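Local coordinates for protein tyrosine--tRNA ligase (Pyrococcus horikoshii, PDB 2CYC) that probably catalyses the ATP-dependent activation of tyrosine and its transfer to the acceptor end of tRNA(Tyr), working as a homodimer, at residues L24-I38 with Q172-A186. Residues are numbered along the deposited sequence; the frame is centred on the assembly and turned at random.
With TYR (tyrosine), chain C.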
loop_
_atom_site.group_PDB
_atom_site.type_symbol
_atom_site.label_atom_id
_atom_site.label_comp_id
_atom_site.label_asym_id
_atom_site.label_seq_id
_atom_site.Cartn_x
_atom_site.Cartn_y
_atom_site.Cartn_z
ATOM N N LEU A 24 -7.304 9.400 -28.006
ATOM C CA LEU A 24 -8.713 9.749 -27.853
ATOM C C LEU A 24 -9.460 9.435 -29.142
ATOM O O LEU A 24 -10.532 8.825 -29.126
ATOM C CB LEU A 24 -8.853 11.243 -27.526
ATOM C CG LEU A 24 -10.273 11.826 -27.520
ATOM C CD1 LEU A 24 -11.077 11.260 -26.343
ATOM C CD2 LEU A 24 -10.187 13.348 -27.434
ATOM N N ARG A 25 -8.890 9.872 -30.262
ATOM C CA ARG A 25 -9.491 9.644 -31.568
ATOM C C ARG A 25 -9.579 8.143 -31.824
ATOM O O ARG A 25 -10.579 7.642 -32.328
ATOM C CB ARG A 25 -8.652 10.330 -32.650
ATOM C CG ARG A 25 -9.101 10.045 -34.082
ATOM C CD ARG A 25 -8.289 10.891 -35.044
ATOM N NE ARG A 25 -8.437 10.478 -36.431
ATOM C CZ ARG A 25 -7.788 11.055 -37.437
ATOM N NH1 ARG A 25 -7.968 10.626 -38.674
ATOM N NH2 ARG A 25 -6.957 12.065 -37.198
ATOM N N HIS A 26 -8.517 7.435 -31.468
ATOM C CA HIS A 26 -8.468 5.993 -31.616
ATOM C C HIS A 26 -9.639 5.372 -30.844
ATOM O O HIS A 26 -10.370 4.535 -31.377
ATOM C CB HIS A 26 -7.133 5.475 -31.073
ATOM C CG HIS A 26 -7.007 3.983 -31.080
ATOM N ND1 HIS A 26 -7.110 3.231 -32.232
ATOM C CD2 HIS A 26 -6.768 3.105 -30.077
ATOM C CE1 HIS A 26 -6.937 1.955 -31.938
ATOM N NE2 HIS A 26 -6.726 1.851 -30.637
ATOM N N LEU A 27 -9.822 5.787 -29.590
ATOM C CA LEU A 27 -10.920 5.249 -28.791
ATOM C C LEU A 27 -12.278 5.515 -29.441
ATOM O O LEU A 27 -13.143 4.646 -29.440
ATOM C CB LEU A 27 -10.913 5.831 -27.374
ATOM C CG LEU A 27 -9.700 5.521 -26.492
ATOM C CD1 LEU A 27 -10.043 5.850 -25.043
ATOM C CD2 LEU A 27 -9.318 4.056 -26.621
ATOM N N PHE A 28 -12.471 6.721 -29.975
ATOM C CA PHE A 28 -13.730 7.055 -30.633
ATOM C C PHE A 28 -13.942 6.160 -31.851
ATOM O O PHE A 28 -15.015 5.579 -32.025
ATOM C CB PHE A 28 -13.745 8.524 -31.079
ATOM C CG PHE A 28 -14.094 9.502 -29.976
ATOM C CD1 PHE A 28 -13.512 10.772 -29.946
ATOM C CD2 PHE A 28 -15.016 9.168 -28.987
ATOM C CE1 PHE A 28 -13.844 11.698 -28.946
ATOM C CE2 PHE A 28 -15.359 10.086 -27.980
ATOM C CZ PHE A 28 -14.769 11.354 -27.963
ATOM N N GLU A 29 -12.906 6.038 -32.678
ATOM C CA GLU A 29 -12.978 5.237 -33.897
ATOM C C GLU A 29 -13.232 3.749 -33.710
ATOM O O GLU A 29 -14.028 3.165 -34.445
ATOM C CB GLU A 29 -11.710 5.432 -34.734
ATOM C CG GLU A 29 -11.649 6.786 -35.429
ATOM C CD GLU A 29 -10.427 6.946 -36.325
ATOM O OE1 GLU A 29 -10.238 8.054 -36.890
ATOM O OE2 GLU A 29 -9.661 5.967 -36.465
ATOM N N ILE A 30 -12.577 3.132 -32.728
ATOM C CA ILE A 30 -12.752 1.701 -32.506
ATOM C C ILE A 30 -13.995 1.381 -31.692
ATOM O O ILE A 30 -14.310 0.218 -31.463
ATOM C CB ILE A 30 -11.524 1.102 -31.797
ATOM C CG1 ILE A 30 -11.428 1.665 -30.373
ATOM C CG2 ILE A 30 -10.262 1.419 -32.606
ATOM C CD1 ILE A 30 -10.157 1.296 -29.647
ATOM N N GLY A 31 -14.701 2.418 -31.259
ATOM C CA GLY A 31 -15.901 2.209 -30.473
ATOM C C GLY A 31 -15.626 1.647 -29.089
ATOM O O GLY A 31 -16.430 0.890 -28.543
ATOM N N ALA A 32 -14.486 2.007 -28.511
ATOM C CA ALA A 32 -14.154 1.529 -27.177
ATOM C C ALA A 32 -15.131 2.118 -26.157
ATOM O O ALA A 32 -15.760 3.145 -26.406
ATOM C CB ALA A 32 -12.726 1.929 -26.827
ATOM N N PRO A 33 -15.297 1.457 -25.004
ATOM C CA PRO A 33 -16.215 1.993 -23.990
ATOM C C PRO A 33 -15.725 3.366 -23.546
ATOM O O PRO A 33 -14.522 3.599 -23.456
ATOM C CB PRO A 33 -16.137 0.956 -22.861
ATOM C CG PRO A 33 -14.784 0.314 -23.065
ATOM C CD PRO A 33 -14.720 0.176 -24.570
ATOM N N LEU A 34 -16.658 4.274 -23.285
ATOM C CA LEU A 34 -16.316 5.626 -22.864
ATOM C C LEU A 34 -16.828 5.878 -21.450
ATOM O O LEU A 34 -17.960 6.324 -21.249
ATOM C CB LEU A 34 -16.918 6.656 -23.837
ATOM C CG LEU A 34 -16.434 6.522 -25.287
ATOM C CD1 LEU A 34 -17.201 7.461 -26.205
ATOM C CD2 LEU A 34 -14.952 6.811 -25.340
ATOM N N GLN A 35 -15.989 5.566 -20.470
ATOM C CA GLN A 35 -16.355 5.767 -19.087
ATOM C C GLN A 35 -15.440 6.825 -18.504
ATOM O O GLN A 35 -14.221 6.657 -18.452
ATOM C CB GLN A 35 -16.213 4.467 -18.290
ATOM C CG GLN A 35 -16.404 4.638 -16.791
ATOM C CD GLN A 35 -17.841 4.938 -16.414
ATOM O OE1 GLN A 35 -18.182 6.043 -15.959
ATOM N NE2 GLN A 35 -18.698 3.952 -16.606
ATOM N N HIS A 36 -16.042 7.921 -18.078
ATOM C CA HIS A 36 -15.296 9.002 -17.479
ATOM C C HIS A 36 -15.450 8.935 -15.969
ATOM O O HIS A 36 -16.274 8.185 -15.438
ATOM C CB HIS A 36 -15.828 10.360 -17.989
ATOM C CG HIS A 36 -15.763 11.466 -16.975
ATOM N ND1 HIS A 36 -16.553 11.485 -15.844
ATOM C CD2 HIS A 36 -15.015 12.596 -16.928
ATOM C CE1 HIS A 36 -16.298 12.581 -15.147
ATOM N NE2 HIS A 36 -15.369 13.273 -15.783
ATOM N N TYR A 37 -14.623 9.726 -15.302
ATOM C CA TYR A 37 -14.676 9.904 -13.874
ATOM C C TYR A 37 -13.736 11.037 -13.508
ATOM O O TYR A 37 -12.817 11.381 -14.258
ATOM C CB TYR A 37 -14.281 8.618 -13.125
ATOM C CG TYR A 37 -12.919 8.634 -12.443
ATOM C CD1 TYR A 37 -12.798 8.363 -11.072
ATOM C CD2 TYR A 37 -11.744 8.839 -13.180
ATOM C CE1 TYR A 37 -11.539 8.281 -10.458
ATOM C CE2 TYR A 37 -10.481 8.766 -12.577
ATOM C CZ TYR A 37 -10.387 8.478 -11.223
ATOM O OH TYR A 37 -9.144 8.327 -10.659
ATOM N N ILE A 38 -14.010 11.635 -12.361
ATOM C CA ILE A 38 -13.159 12.662 -11.791
ATOM C C ILE A 38 -13.397 12.507 -10.294
ATOM O O ILE A 38 -14.544 12.495 -9.822
ATOM C CB ILE A 38 -13.467 14.119 -12.312
ATOM C CG1 ILE A 38 -12.577 15.110 -11.549
ATOM C CG2 ILE A 38 -14.950 14.477 -12.170
ATOM C CD1 ILE A 38 -12.500 16.509 -12.179
ATOM N N GLN A 172 -5.282 5.926 -6.399
ATOM C CA GLN A 172 -5.862 6.787 -7.430
ATOM C C GLN A 172 -5.718 6.124 -8.790
ATOM O O GLN A 172 -6.646 6.163 -9.607
ATOM C CB GLN A 172 -5.198 8.178 -7.455
ATOM C CG GLN A 172 -5.860 9.167 -8.459
ATOM C CD GLN A 172 -5.643 10.635 -8.098
ATOM O OE1 GLN A 172 -5.348 10.955 -6.949
ATOM N NE2 GLN A 172 -5.817 11.535 -9.076
ATOM N N VAL A 173 -4.566 5.510 -9.040
ATOM C CA VAL A 173 -4.377 4.835 -10.318
ATOM C C VAL A 173 -5.309 3.619 -10.413
ATOM O O VAL A 173 -5.944 3.394 -11.447
ATOM C CB VAL A 173 -2.908 4.408 -10.500
ATOM C CG1 VAL A 173 -2.750 3.546 -11.738
ATOM C CG2 VAL A 173 -2.036 5.654 -10.617
ATOM N N ALA A 174 -5.397 2.852 -9.327
ATOM C CA ALA A 174 -6.261 1.670 -9.272
ATOM C C ALA A 174 -7.733 2.044 -9.470
ATOM O O ALA A 174 -8.492 1.311 -10.113
ATOM C CB ALA A 174 -6.073 0.941 -7.926
ATOM N N ASP A 175 -8.129 3.188 -8.923
ATOM C CA ASP A 175 -9.500 3.660 -9.069
ATOM C C ASP A 175 -9.861 3.744 -10.544
ATOM O O ASP A 175 -11.006 3.495 -10.932
ATOM C CB ASP A 175 -9.675 5.059 -8.468
ATOM C CG ASP A 175 -9.505 5.080 -6.970
ATOM O OD1 ASP A 175 -9.691 4.024 -6.334
ATOM O OD2 ASP A 175 -9.206 6.163 -6.435
ATOM N N ILE A 176 -8.882 4.121 -11.361
ATOM C CA ILE A 176 -9.117 4.250 -12.787
ATOM C C ILE A 176 -9.382 2.899 -13.445
ATOM O O ILE A 176 -10.401 2.703 -14.117
ATOM C CB ILE A 176 -7.908 4.946 -13.491
ATOM C CG1 ILE A 176 -7.880 6.432 -13.106
ATOM C CG2 ILE A 176 -8.000 4.762 -15.013
ATOM C CD1 ILE A 176 -6.608 7.171 -13.503
ATOM N N PHE A 177 -8.478 1.955 -13.237
ATOM C CA PHE A 177 -8.630 0.652 -13.865
ATOM C C PHE A 177 -9.756 -0.195 -13.314
ATOM O O PHE A 177 -10.427 -0.890 -14.069
ATOM C CB PHE A 177 -7.292 -0.080 -13.820
ATOM C CG PHE A 177 -6.244 0.597 -14.646
ATOM C CD1 PHE A 177 -6.273 0.497 -16.041
ATOM C CD2 PHE A 177 -5.302 1.428 -14.053
ATOM C CE1 PHE A 177 -5.381 1.227 -16.833
ATOM C CE2 PHE A 177 -4.403 2.167 -14.836
ATOM C CZ PHE A 177 -4.446 2.067 -16.230
ATOM N N TYR A 178 -9.995 -0.111 -12.009
ATOM C CA TYR A 178 -11.058 -0.897 -11.409
ATOM C C TYR A 178 -12.441 -0.510 -11.936
ATOM O O TYR A 178 -13.310 -1.365 -12.086
ATOM C CB TYR A 178 -11.050 -0.748 -9.893
ATOM C CG TYR A 178 -11.914 -1.781 -9.218
ATOM C CD1 TYR A 178 -11.456 -3.088 -9.045
ATOM C CD2 TYR A 178 -13.194 -1.461 -8.771
ATOM C CE1 TYR A 178 -12.249 -4.048 -8.434
ATOM C CE2 TYR A 178 -13.995 -2.410 -8.162
ATOM C CZ TYR A 178 -13.512 -3.700 -7.994
ATOM O OH TYR A 178 -14.283 -4.632 -7.355
ATOM N N GLN A 179 -12.650 0.776 -12.210
ATOM C CA GLN A 179 -13.937 1.246 -12.722
ATOM C C GLN A 179 -13.989 1.239 -14.259
ATOM O O GLN A 179 -14.979 1.675 -14.845
ATOM C CB GLN A 179 -14.221 2.668 -12.212
ATOM C CG GLN A 179 -14.128 2.825 -10.690
ATOM C CD GLN A 179 -14.355 4.255 -10.232
ATOM O OE1 GLN A 179 -15.497 4.692 -10.021
ATOM N NE2 GLN A 179 -13.266 5.001 -10.088
ATOM N N GLY A 180 -12.927 0.750 -14.897
ATOM C CA GLY A 180 -12.867 0.707 -16.353
ATOM C C GLY A 180 -12.845 2.090 -16.987
ATOM O O GLY A 180 -13.363 2.287 -18.086
ATOM N N VAL A 181 -12.231 3.055 -16.308
ATOM C CA VAL A 181 -12.180 4.425 -16.815
ATOM C C VAL A 181 -11.292 4.621 -18.056
ATOM O O VAL A 181 -10.101 4.312 -18.031
ATOM C CB VAL A 181 -11.725 5.393 -15.687
ATOM C CG1 VAL A 181 -11.584 6.802 -16.220
ATOM C CG2 VAL A 181 -12.741 5.363 -14.547
ATOM N N THR A 182 -11.881 5.122 -19.145
ATOM C CA THR A 182 -11.130 5.372 -20.380
ATOM C C THR A 182 -10.941 6.877 -20.585
ATOM O O THR A 182 -10.127 7.305 -21.403
ATOM C CB THR A 182 -11.840 4.764 -21.632
ATOM O OG1 THR A 182 -13.216 5.165 -21.650
ATOM C CG2 THR A 182 -11.750 3.237 -21.621
ATOM N N ILE A 183 -11.720 7.672 -19.855
ATOM C CA ILE A 183 -11.601 9.130 -19.908
ATOM C C ILE A 183 -11.299 9.574 -18.472
ATOM O O ILE A 183 -12.216 9.823 -17.680
ATOM C CB ILE A 183 -12.919 9.818 -20.388
ATOM C CG1 ILE A 183 -13.302 9.328 -21.791
ATOM C CG2 ILE A 183 -12.751 11.345 -20.382
ATOM C CD1 ILE A 183 -12.262 9.596 -22.876
ATOM N N ALA A 184 -10.013 9.651 -18.136
ATOM C CA ALA A 184 -9.593 10.042 -16.786
ATOM C C ALA A 184 -9.503 11.560 -16.731
ATOM O O ALA A 184 -8.588 12.167 -17.297
ATOM C CB ALA A 184 -8.242 9.399 -16.446
ATOM N N HIS A 185 -10.465 12.159 -16.037
ATOM C CA HIS A 185 -10.588 13.608 -15.926
ATOM C C HIS A 185 -10.168 14.159 -14.555
ATOM O O HIS A 185 -10.533 13.617 -13.504
ATOM C CB HIS A 185 -12.046 13.980 -16.249
ATOM C CG HIS A 185 -12.392 15.413 -15.998
ATOM N ND1 HIS A 185 -13.632 15.805 -15.540
ATOM C CD2 HIS A 185 -11.658 16.544 -16.111
ATOM C CE1 HIS A 185 -13.645 17.115 -15.375
ATOM N NE2 HIS A 185 -12.458 17.588 -15.712
ATOM N N ALA A 186 -9.387 15.236 -14.579
ATOM C CA ALA A 186 -8.916 15.889 -13.361
ATOM C C ALA A 186 -8.366 17.270 -13.679
ATOM O O ALA A 186 -8.255 17.655 -14.844
ATOM C CB ALA A 186 -7.806 15.052 -12.695
HETATM N N TYR C . -6.198 13.387 -5.629
HETATM C CA TYR C . -7.469 14.096 -5.966
HETATM C C TYR C . -7.474 15.499 -5.361
HETATM O O TYR C . -6.561 15.802 -4.561
HETATM C CB TYR C . -8.674 13.298 -5.443
HETATM C CG TYR C . -8.836 11.943 -6.105
HETATM C CD1 TYR C . -9.052 11.836 -7.478
HETATM C CD2 TYR C . -8.775 10.765 -5.356
HETATM C CE1 TYR C . -9.198 10.581 -8.095
HETATM C CE2 TYR C . -8.928 9.515 -5.955
HETATM C CZ TYR C . -9.134 9.427 -7.322
HETATM O OH TYR C . -9.271 8.181 -7.910
HETATM O OXT TYR C . -8.391 16.276 -5.689
HETATM O O HOH W 1 -7.639 10.611 -11.332
#
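The OG1 atom of T182 is gripped twice by the chain before strand 36-40: it donates to P33 O at 2.7 Å and accepts from Q35 N at 3.0 Å. A threonine suits this place because its hydroxyl, held between backbone N and carbonyl carbon (chi1 50°), can do both. These bonds lead into the parallel pairing of strands 36-40 and 183-187 in the Rossmann-type core of a class I synthetase, where Q35 O receives T182 N, in the carbonyl plane, and I183 N from above it. Histidines offer two ring nitrogens: H36 NE2 and H185 ND1 share a hydrogen bond, each at the other ring's edge, while R69 N and H223 take the others. On the sheet face of Y37 and A184, Y37 packs against helix 164-178, CE2 3.5 Å from I176 CG1, its side chain crossing those of I176 and V181 at about a right angle. A tyrosine adds a hydroxyl to this apolar ring: Y37 OH lies 2.8 Å from the hydroxyl of the bound tyrosine, which donates to D175 OD2, and a water bridges Y37 OH and Q172 NE2. A phenylalanine in its place would probably cost water and ligand hydroxyl one partner each, leaving them Q172 and D175. Beside the histidine pair, I38 CD1 sits 3.6 Å from the H185 ring centroid, over its face.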